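Local coordinates for hypothetical protein UNP Q5LQD5_SILPO (Silicibacter pomeroyi, PDB 2IMH) that is of unknown function but belongs to the DUF1028 family and folds into two stacked antiparallel beta sheets packed between layers of helices, at residues F5-H10 against L147-A152; G19-G24 against G30-G35; A95-G100 against K107-F112; G115-N120 against A130-F135. All coordinates share one frame; numbering follows the deposited sequence.

Contact 1: residues F5-H10 against L147-A152; sequences FSILAH and LAALIA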
# COMPACT_ATOMS: atom_id res chain seq x y z
N PHE A 5 -2.96 -7.84 -6.54
CA PHE A 5 -1.69 -7.95 -5.82
C PHE A 5 -1.41 -6.66 -5.08
O PHE A 5 -1.82 -5.59 -5.53
CB PHE A 5 -0.51 -8.37 -6.71
CG PHE A 5 -0.43 -7.65 -8.03
CD1 PHE A 5 0.04 -6.33 -8.12
CD2 PHE A 5 -0.79 -8.31 -9.21
CE1 PHE A 5 0.15 -5.69 -9.35
CE2 PHE A 5 -0.70 -7.68 -10.44
CZ PHE A 5 -0.23 -6.36 -10.52
N SER A 6 -0.79 -6.79 -3.92
CA SER A 6 -0.44 -5.62 -3.09
C SER A 6 0.89 -5.81 -2.38
O SER A 6 1.32 -6.94 -2.12
CB SER A 6 -1.54 -5.32 -2.07
OG SER A 6 -1.67 -6.36 -1.11
N ILE A 7 1.55 -4.71 -2.08
CA ILE A 7 2.82 -4.77 -1.38
C ILE A 7 2.78 -3.73 -0.29
O ILE A 7 2.29 -2.63 -0.52
CB ILE A 7 4.02 -4.54 -2.32
CG1 ILE A 7 5.34 -4.74 -1.57
CG2 ILE A 7 3.93 -3.19 -3.07
CD1 ILE A 7 6.48 -5.07 -2.47
N LEU A 8 3.21 -4.12 0.91
CA LEU A 8 3.42 -3.18 2.04
C LEU A 8 4.90 -3.14 2.33
O LEU A 8 5.58 -4.17 2.29
CB LEU A 8 2.67 -3.64 3.29
CG LEU A 8 1.18 -3.97 3.12
CD1 LEU A 8 0.58 -4.56 4.41
CD2 LEU A 8 0.42 -2.74 2.64
N ALA A 9 5.42 -1.96 2.67
CA ALA A 9 6.84 -1.86 2.97
C ALA A 9 7.14 -0.72 3.92
O ALA A 9 6.39 0.24 4.00
CB ALA A 9 7.66 -1.69 1.68
N HIS A 10 8.27 -0.87 4.62
CA HIS A 10 8.86 0.15 5.49
C HIS A 10 10.13 0.66 4.80
O HIS A 10 10.86 -0.12 4.16
CB HIS A 10 9.14 -0.52 6.86
CG HIS A 10 10.09 0.22 7.75
ND1 HIS A 10 9.92 1.55 8.10
CD2 HIS A 10 11.16 -0.22 8.47
CE1 HIS A 10 10.89 1.91 8.94
NE2 HIS A 10 11.64 0.86 9.17
N LEU A 147 6.38 1.39 -7.09
CA LEU A 147 5.93 1.36 -8.49
C LEU A 147 6.58 0.22 -9.28
O LEU A 147 5.92 -0.48 -10.04
CB LEU A 147 6.15 2.71 -9.18
CG LEU A 147 5.23 3.86 -8.75
CD1 LEU A 147 5.74 5.22 -9.25
CD2 LEU A 147 3.78 3.63 -9.20
N ALA A 148 7.89 0.05 -9.09
CA ALA A 148 8.64 -1.02 -9.75
C ALA A 148 8.03 -2.39 -9.42
O ALA A 148 7.91 -3.26 -10.29
CB ALA A 148 10.09 -0.98 -9.33
N ALA A 149 7.63 -2.56 -8.16
CA ALA A 149 6.96 -3.78 -7.70
C ALA A 149 5.65 -4.05 -8.44
O ALA A 149 5.42 -5.17 -8.89
CB ALA A 149 6.73 -3.74 -6.20
N LEU A 150 4.81 -3.02 -8.59
CA LEU A 150 3.55 -3.18 -9.34
C LEU A 150 3.81 -3.59 -10.80
O LEU A 150 3.17 -4.50 -11.33
CB LEU A 150 2.75 -1.88 -9.34
CG LEU A 150 2.16 -1.41 -8.01
CD1 LEU A 150 1.30 -0.16 -8.26
CD2 LEU A 150 1.34 -2.52 -7.33
N ILE A 151 4.75 -2.91 -11.43
CA ILE A 151 5.12 -3.21 -12.82
C ILE A 151 5.63 -4.64 -13.00
O ILE A 151 5.21 -5.35 -13.93
CB ILE A 151 6.11 -2.15 -13.35
CG1 ILE A 151 5.35 -0.84 -13.61
CG2 ILE A 151 6.87 -2.63 -14.59
CD1 ILE A 151 4.34 -0.90 -14.78
N ALA A 152 6.50 -5.09 -12.09
CA ALA A 152 7.03 -6.46 -12.15
C ALA A 152 5.91 -7.48 -11.94
O ALA A 152 5.89 -8.54 -12.57
CB ALA A 152 8.11 -6.65 -11.09
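Ile7 and Ala149 mark the closest passage of segments 5-10 and 147-152, with their CA atoms 7.6 Å apart. At that spacing backbones stay separate and side chains fill the gap. This is the helix-on-sheet layer of an alpha-beta-beta-alpha sandwich, an architecture resembling that of Ntn hydrolases: strand 4-11 lies inside the six-stranded antiparallel sheet, between strands 16-23 and 115-120, and helix 142-155 packs on one of its faces. Phe5 and Ile7, two residues apart on the strand, both send their CB atoms toward the helix, while Ser6 between them faces strand 40-45 of the other sheet and is hydrogen-bonded to Gln45. Leu150 comes at the edge of the Phe5 ring, its CD2 methyl in the ring plane and 3.9 Å from CE1. Leu150 O lies 3.8 Å from the same Phe5 CE1, so branch and backbone of one helical residue both come up to this atom. The Phe5 CG sits between the backbone N and the carbonyl carbon, chi1 45°, which swings the ring edge to Leu150. Leu150 also touches Ala20 and, on helix 189-200, Ile190 and Leu193, so it wedges between strand and helices. On the same face of the sheet the apolar layer continues to helix 126-137. Ile7 CG1 lies opposite the backbone N (chi1 -175°), and the chain ends with Ile7 CD1 4.0 Å from Ala149 CB.

Contact 2: residues G19-G24 against G30-G35; sequences GAAATG and GWVLRG
Val32 and Leu33 rest on Ala21, Ala20 and Gly19, joining segment 30-35 to strand 16-23. Along 30-35, Trp31 stays off the strand, and its carbonyl oxygen accepts from Arg34, three residues on, which grips it end-on. Val32 follows, pointing toward the strand, with CG1 4.4 Å from Ala21 CB. Leu33 carries the contact. Its CD1 methyl is 3.9 Å from Ala20 CA and 4.2 Å from Ala21 CB, while CD2 is 4.0 Å from Ala20 N. Both branches lie against the strand backbone, and CD2 packs in close where Gly19 has no side chain. With CG beside its own backbone N, chi1 -68°, Leu33 spans the gap between strands 19-23 and 33-35, whose axes pass 7.8 Å apart and run nearly antiparallel at 168°. Arg34 turns to the other face. NH1 bonds to Trp31 O at 2.9 Å and NH2 to the same oxygen at 3.1 Å, both from one face of the carbonyl plane and well above it, a fork that ties Arg34 back to Trp31 across the turn into strand 33-36. The contact spans the two stacked sheets: strand 16-23 runs between 4-11 and 165-172, strand 33-36 edges the four-stranded sheet beside 40-45, and helix 51-62 packs on Arg34 from outside through Thr51, Glu55 and Leu58.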
# COMPACT_ATOMS: atom_id res chain seq x y z
N GLY A 19 2.47 1.46 0.89
CA GLY A 19 1.96 0.28 0.20
C GLY A 19 1.51 0.67 -1.19
O GLY A 19 1.34 1.86 -1.49
N ALA A 20 1.31 -0.34 -2.03
CA ALA A 20 0.82 -0.11 -3.38
C ALA A 20 0.05 -1.33 -3.81
O ALA A 20 0.32 -2.44 -3.34
CB ALA A 20 1.95 0.16 -4.32
N ALA A 21 -0.92 -1.15 -4.71
CA ALA A 21 -1.77 -2.28 -5.10
C ALA A 21 -2.35 -2.06 -6.47
O ALA A 21 -2.43 -0.92 -6.95
CB ALA A 21 -2.90 -2.45 -4.09
N ALA A 22 -2.78 -3.14 -7.10
CA ALA A 22 -3.48 -3.04 -8.37
C ALA A 22 -4.42 -4.23 -8.46
O ALA A 22 -4.13 -5.29 -7.89
CB ALA A 22 -2.49 -3.02 -9.54
N THR A 23 -5.58 -4.02 -9.10
CA THR A 23 -6.52 -5.11 -9.35
C THR A 23 -7.12 -5.04 -10.73
O THR A 23 -7.03 -4.02 -11.42
CB THR A 23 -7.74 -5.10 -8.40
OG1 THR A 23 -8.55 -3.95 -8.68
CG2 THR A 23 -7.35 -5.16 -6.92
N GLY A 24 -7.76 -6.14 -11.13
CA GLY A 24 -8.57 -6.10 -12.34
C GLY A 24 -9.99 -5.59 -12.10
O GLY A 24 -10.90 -5.92 -12.87
N GLY A 30 -9.22 2.42 -2.43
CA GLY A 30 -10.31 2.53 -1.48
C GLY A 30 -10.56 1.25 -0.72
O GLY A 30 -10.84 1.27 0.49
N TRP A 31 -10.44 0.12 -1.42
CA TRP A 31 -10.75 -1.17 -0.81
C TRP A 31 -9.62 -1.64 0.09
O TRP A 31 -9.85 -2.10 1.22
CB TRP A 31 -11.02 -2.23 -1.88
CG TRP A 31 -12.39 -2.10 -2.51
CD1 TRP A 31 -12.68 -1.69 -3.79
CD2 TRP A 31 -13.65 -2.38 -1.89
NE1 TRP A 31 -14.05 -1.70 -3.99
CE2 TRP A 31 -14.66 -2.12 -2.84
CE3 TRP A 31 -14.02 -2.85 -0.62
CZ2 TRP A 31 -16.04 -2.29 -2.56
CZ3 TRP A 31 -15.39 -3.01 -0.33
CH2 TRP A 31 -16.38 -2.73 -1.30
N VAL A 32 -8.39 -1.52 -0.41
CA VAL A 32 -7.30 -2.36 0.07
C VAL A 32 -6.34 -1.69 1.04
O VAL A 32 -5.97 -2.30 2.07
CB VAL A 32 -6.50 -2.94 -1.10
CG1 VAL A 32 -5.28 -3.68 -0.58
CG2 VAL A 32 -7.38 -3.88 -1.92
N LEU A 33 -5.94 -0.46 0.74
CA LEU A 33 -4.76 0.09 1.42
C LEU A 33 -5.13 1.02 2.54
O LEU A 33 -5.87 1.97 2.33
CB LEU A 33 -3.86 0.82 0.42
CG LEU A 33 -3.13 -0.00 -0.65
CD1 LEU A 33 -2.46 0.96 -1.65
CD2 LEU A 33 -2.11 -0.99 -0.04
N ARG A 34 -4.59 0.74 3.73
CA ARG A 34 -4.74 1.60 4.92
C ARG A 34 -3.43 1.68 5.69
O ARG A 34 -2.59 0.78 5.59
CB ARG A 34 -5.84 1.09 5.84
CG ARG A 34 -7.23 1.21 5.27
CD ARG A 34 -8.23 0.35 6.02
NE ARG A 34 -9.46 0.32 5.25
CZ ARG A 34 -9.68 -0.49 4.22
NH1 ARG A 34 -8.79 -1.43 3.88
NH2 ARG A 34 -10.84 -0.40 3.56
N GLY A 35 -3.27 2.73 6.49
CA GLY A 35 -2.05 2.91 7.24
C GLY A 35 -2.16 4.01 8.27
O GLY A 35 -3.03 4.87 8.20

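Contact 3: residues A95-G100 against K107-F112; sequences AAAFTG and KGSVTF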
# COMPACT_ATOMS: atom_id res chain seq x y z
N ALA A 95 5.97 -8.39 9.49
CA ALA A 95 4.73 -8.55 8.70
C ALA A 95 4.18 -9.95 8.73
O ALA A 95 4.92 -10.91 8.97
CB ALA A 95 4.96 -8.13 7.27
N ALA A 96 2.88 -10.07 8.48
CA ALA A 96 2.23 -11.37 8.40
C ALA A 96 1.02 -11.26 7.49
O ALA A 96 0.45 -10.18 7.33
CB ALA A 96 1.77 -11.79 9.77
N ALA A 97 0.61 -12.39 6.94
CA ALA A 97 -0.58 -12.45 6.11
C ALA A 97 -1.45 -13.65 6.45
O ALA A 97 -0.97 -14.66 6.97
CB ALA A 97 -0.21 -12.48 4.63
N PHE A 98 -2.74 -13.51 6.15
CA PHE A 98 -3.67 -14.62 6.16
C PHE A 98 -4.28 -14.72 4.75
O PHE A 98 -4.69 -13.70 4.17
CB PHE A 98 -4.78 -14.37 7.18
CG PHE A 98 -5.96 -15.30 7.02
CD1 PHE A 98 -5.97 -16.55 7.64
CD2 PHE A 98 -7.06 -14.92 6.23
CE1 PHE A 98 -7.06 -17.41 7.47
CE2 PHE A 98 -8.15 -15.78 6.06
CZ PHE A 98 -8.14 -17.03 6.68
N THR A 99 -4.36 -15.93 4.22
CA THR A 99 -4.98 -16.12 2.91
C THR A 99 -6.10 -17.17 3.02
O THR A 99 -5.83 -18.35 3.23
CB THR A 99 -3.95 -16.51 1.82
OG1 THR A 99 -2.97 -15.46 1.68
CG2 THR A 99 -4.63 -16.74 0.47
N GLY A 100 -7.35 -16.72 2.89
CA GLY A 100 -8.50 -17.63 2.99
C GLY A 100 -8.49 -18.66 1.87
O GLY A 100 -8.01 -18.39 0.75
N LYS A 107 -2.92 -17.90 -5.20
CA LYS A 107 -2.87 -17.01 -4.00
C LYS A 107 -1.60 -17.48 -3.23
O LYS A 107 -1.34 -18.66 -3.22
CB LYS A 107 -4.17 -17.13 -3.20
CG LYS A 107 -4.62 -18.58 -2.87
CD LYS A 107 -6.02 -18.59 -2.30
CE LYS A 107 -6.51 -20.00 -1.94
NZ LYS A 107 -7.19 -20.66 -3.10
N GLY A 108 -0.82 -16.68 -2.50
CA GLY A 108 -1.10 -16.06 -1.24
C GLY A 108 -0.07 -14.99 -0.93
O GLY A 108 -0.34 -13.87 -1.26
N SER A 109 1.10 -15.29 -0.33
CA SER A 109 1.96 -14.20 0.21
C SER A 109 3.45 -14.49 0.34
O SER A 109 3.87 -15.65 0.45
CB SER A 109 1.42 -13.69 1.56
OG SER A 109 1.47 -14.71 2.57
N VAL A 110 4.24 -13.41 0.34
CA VAL A 110 5.70 -13.48 0.43
C VAL A 110 6.21 -12.37 1.37
O VAL A 110 6.02 -11.19 1.08
CB VAL A 110 6.36 -13.29 -0.97
CG1 VAL A 110 7.87 -13.31 -0.86
CG2 VAL A 110 5.88 -14.37 -1.97
N THR A 111 6.83 -12.73 2.49
CA THR A 111 7.46 -11.69 3.33
C THR A 111 8.88 -11.46 2.82
O THR A 111 9.48 -12.35 2.21
CB THR A 111 7.51 -12.08 4.81
OG1 THR A 111 8.29 -13.28 4.93
CG2 THR A 111 6.08 -12.31 5.35
N PHE A 112 9.42 -10.27 3.07
CA PHE A 112 10.79 -9.97 2.68
C PHE A 112 11.31 -8.97 3.71
O PHE A 112 10.56 -8.56 4.57
CB PHE A 112 10.85 -9.44 1.24
CG PHE A 112 9.93 -8.27 0.98
CD1 PHE A 112 10.36 -6.97 1.19
CD2 PHE A 112 8.63 -8.49 0.51
CE1 PHE A 112 9.51 -5.88 0.95
CE2 PHE A 112 7.76 -7.41 0.26
CZ PHE A 112 8.20 -6.11 0.49
O HOH W 1 -0.63 -16.31 2.84
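Thr99 and Lys107 cross obliquely, and between them the threonine methyl does most of the touching. Thr99 CG2 stands 3.6 Å from Lys107 CD and is also close to CB and CG, so the lysine's aliphatic chain runs past one methyl group. CG2 lies anti to the backbone N of Thr99, which leaves OG1 on the other branch, over Gly108, 3.5 Å from its CA. That hydroxyl is held by the side-chain amide nitrogen of Gln85 on strand 85-90. Beyond CD the lysine chain passes Gly100, with CE 3.5 Å from Gly100 O, then bends at its last torsion, chi4 -90°. NZ forms a salt bridge with Asp105 and a hydrogen bond with Asn103 O, both in the loop that joins the two strands. Strands 95-99 and 108-112 are edge strands of different sheets in the two-sheet sandwich, the first of the four-stranded sheet and the second of the six-stranded one. They run nearly antiparallel, at 169°, but their axes stay 6.9 Å apart, so side chains face each other across the gap. Ser109 bridges part of it: its OG approaches Ala97 CB at 3.5 Å, and a water lies 2.7 Å from Ser109 OG and equally far from Thr99 OG1. Further along, Thr111 CG2 lies loosely beside Ala95 O, 4.1 Å away, while Ile116 of the adjoining strand touches Thr111, Ala95 and Ala97.

Contact 4: residues G115-N120 against A130-F135; sequences GIASGN and AMTEAF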
# COMPACT_ATOMS: atom_id res chain seq x y z
N GLY A 115 8.97 -5.79 4.49
CA GLY A 115 7.61 -5.78 3.97
C GLY A 115 6.99 -7.12 3.62
O GLY A 115 7.49 -8.17 4.02
N ILE A 116 5.91 -7.06 2.85
CA ILE A 116 5.12 -8.26 2.53
C ILE A 116 4.33 -8.00 1.24
O ILE A 116 3.74 -6.94 1.07
CB ILE A 116 4.20 -8.69 3.71
CG1 ILE A 116 3.50 -10.03 3.43
CG2 ILE A 116 3.15 -7.60 4.05
CD1 ILE A 116 2.84 -10.61 4.67
N ALA A 117 4.36 -8.99 0.35
CA ALA A 117 3.58 -8.96 -0.87
C ALA A 117 2.49 -10.02 -0.72
O ALA A 117 2.75 -11.08 -0.16
CB ALA A 117 4.47 -9.32 -2.03
N SER A 118 1.27 -9.73 -1.19
CA SER A 118 0.19 -10.74 -1.18
C SER A 118 -0.73 -10.57 -2.37
O SER A 118 -0.82 -9.48 -2.93
CB SER A 118 -0.60 -10.69 0.13
OG SER A 118 -1.21 -9.42 0.34
N GLY A 119 -1.41 -11.63 -2.77
CA GLY A 119 -2.30 -11.49 -3.90
C GLY A 119 -3.17 -12.71 -4.08
O GLY A 119 -2.98 -13.72 -3.39
N ASN A 120 -4.12 -12.60 -5.00
CA ASN A 120 -4.99 -13.72 -5.33
C ASN A 120 -5.47 -13.60 -6.77
O ASN A 120 -5.30 -12.55 -7.41
CB ASN A 120 -6.17 -13.85 -4.34
CG ASN A 120 -7.08 -12.62 -4.35
OD1 ASN A 120 -8.06 -12.57 -5.09
ND2 ASN A 120 -6.76 -11.63 -3.52
N ALA A 130 8.22 -12.07 -8.36
CA ALA A 130 8.73 -11.00 -9.23
C ALA A 130 8.51 -9.64 -8.58
O ALA A 130 9.38 -8.76 -8.62
CB ALA A 130 8.08 -11.03 -10.62
N MSE A 131 7.33 -9.48 -7.97
CA MSE A 131 7.01 -8.25 -7.23
C MSE A 131 8.05 -7.97 -6.14
O MSE A 131 8.57 -6.86 -6.02
CB MSE A 131 5.63 -8.42 -6.59
CG MSE A 131 5.11 -7.16 -5.96
SE MSE A 131 3.32 -7.47 -5.30
CE MSE A 131 2.63 -5.69 -5.71
N THR A 132 8.34 -9.00 -5.34
CA THR A 132 9.28 -8.87 -4.22
C THR A 132 10.70 -8.58 -4.72
O THR A 132 11.37 -7.63 -4.27
CB THR A 132 9.28 -10.19 -3.41
OG1 THR A 132 7.98 -10.42 -2.86
CG2 THR A 132 10.30 -10.13 -2.29
N GLU A 133 11.16 -9.40 -5.66
CA GLU A 133 12.49 -9.19 -6.26
C GLU A 133 12.64 -7.75 -6.78
O GLU A 133 13.66 -7.12 -6.53
CB GLU A 133 12.72 -10.18 -7.40
CG GLU A 133 14.05 -10.01 -8.14
CD GLU A 133 14.19 -10.89 -9.39
OE1 GLU A 133 13.23 -11.61 -9.75
OE2 GLU A 133 15.28 -10.87 -10.01
N ALA A 134 11.63 -7.26 -7.50
CA ALA A 134 11.69 -5.89 -8.03
C ALA A 134 11.80 -4.85 -6.93
O ALA A 134 12.62 -3.93 -7.03
CB ALA A 134 10.50 -5.60 -8.93
N PHE A 135 11.01 -4.99 -5.86
CA PHE A 135 11.09 -4.04 -4.75
C PHE A 135 12.45 -4.06 -4.06
O PHE A 135 13.05 -3.01 -3.84
CB PHE A 135 9.99 -4.31 -3.71
CG PHE A 135 9.97 -3.30 -2.62
CD1 PHE A 135 9.30 -2.08 -2.80
CD2 PHE A 135 10.66 -3.53 -1.43
CE1 PHE A 135 9.32 -1.12 -1.81
CE2 PHE A 135 10.67 -2.58 -0.43
CZ PHE A 135 10.01 -1.37 -0.62
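Ala117 meets Met131, deposited as selenomethionine, and Thr132 where helix 126-137 packs on the six-stranded antiparallel sheet of the alpha-beta-beta-alpha sandwich. Strand 115-120 lies between strands 108-112 and 4-11 in that sheet, and Ala117 CA lies 6.6 Å from Thr132 CA. The Met131 CB leaves the helix toward the strand. CG lies opposite the backbone N, chi1 -172°, and comes beside Ala149 of helix 142-155. A second extended torsion carries the chain out to SE, which lies 3.9 Å from Ala117 CB. At the end the chain bends, chi3 -144°, and places the CE methyl among Phe5 and Ile7 of strand 4-11. The chain thus runs from helix 142-155 at CG to strands 115-120 and 4-11 at SE and CE. Thr132 stands one residue on and meets the same alanine through its hydroxyl. That OG1 sits beside its own backbone N, chi1 -62°, and is hydrogen-bonded to the carbonyl oxygen of Leu128, one turn earlier in the helix, so its polar need is met within the helix even as it faces a methyl: OG1 lies 3.8 Å from Ala117 CB.

In the fold
Contacts 1 and 4 are neighbouring pieces of one helix layer, with centres about 6 Å apart: strands 4-11 and 115-120 pair through Leu8 N to Ile116 O, 2.9 Å, and their two helices meet at Ala152 and Ala134. Contacts 2 and 3 instead span the gap between the two sheets, with centres about 15 Å apart. Contact 2 joins contact 1 through Ile7 N and Ala20 O, 2.9 Å, and contact 3 joins contact 4 through Val110 N and Ala117 O, 2.8 Å. Phe112, at the end of 107-112, also packs its CZ 3.6 Å from Ile7 CD1. The three other contacts all close within the chain loop spanned by contact 1.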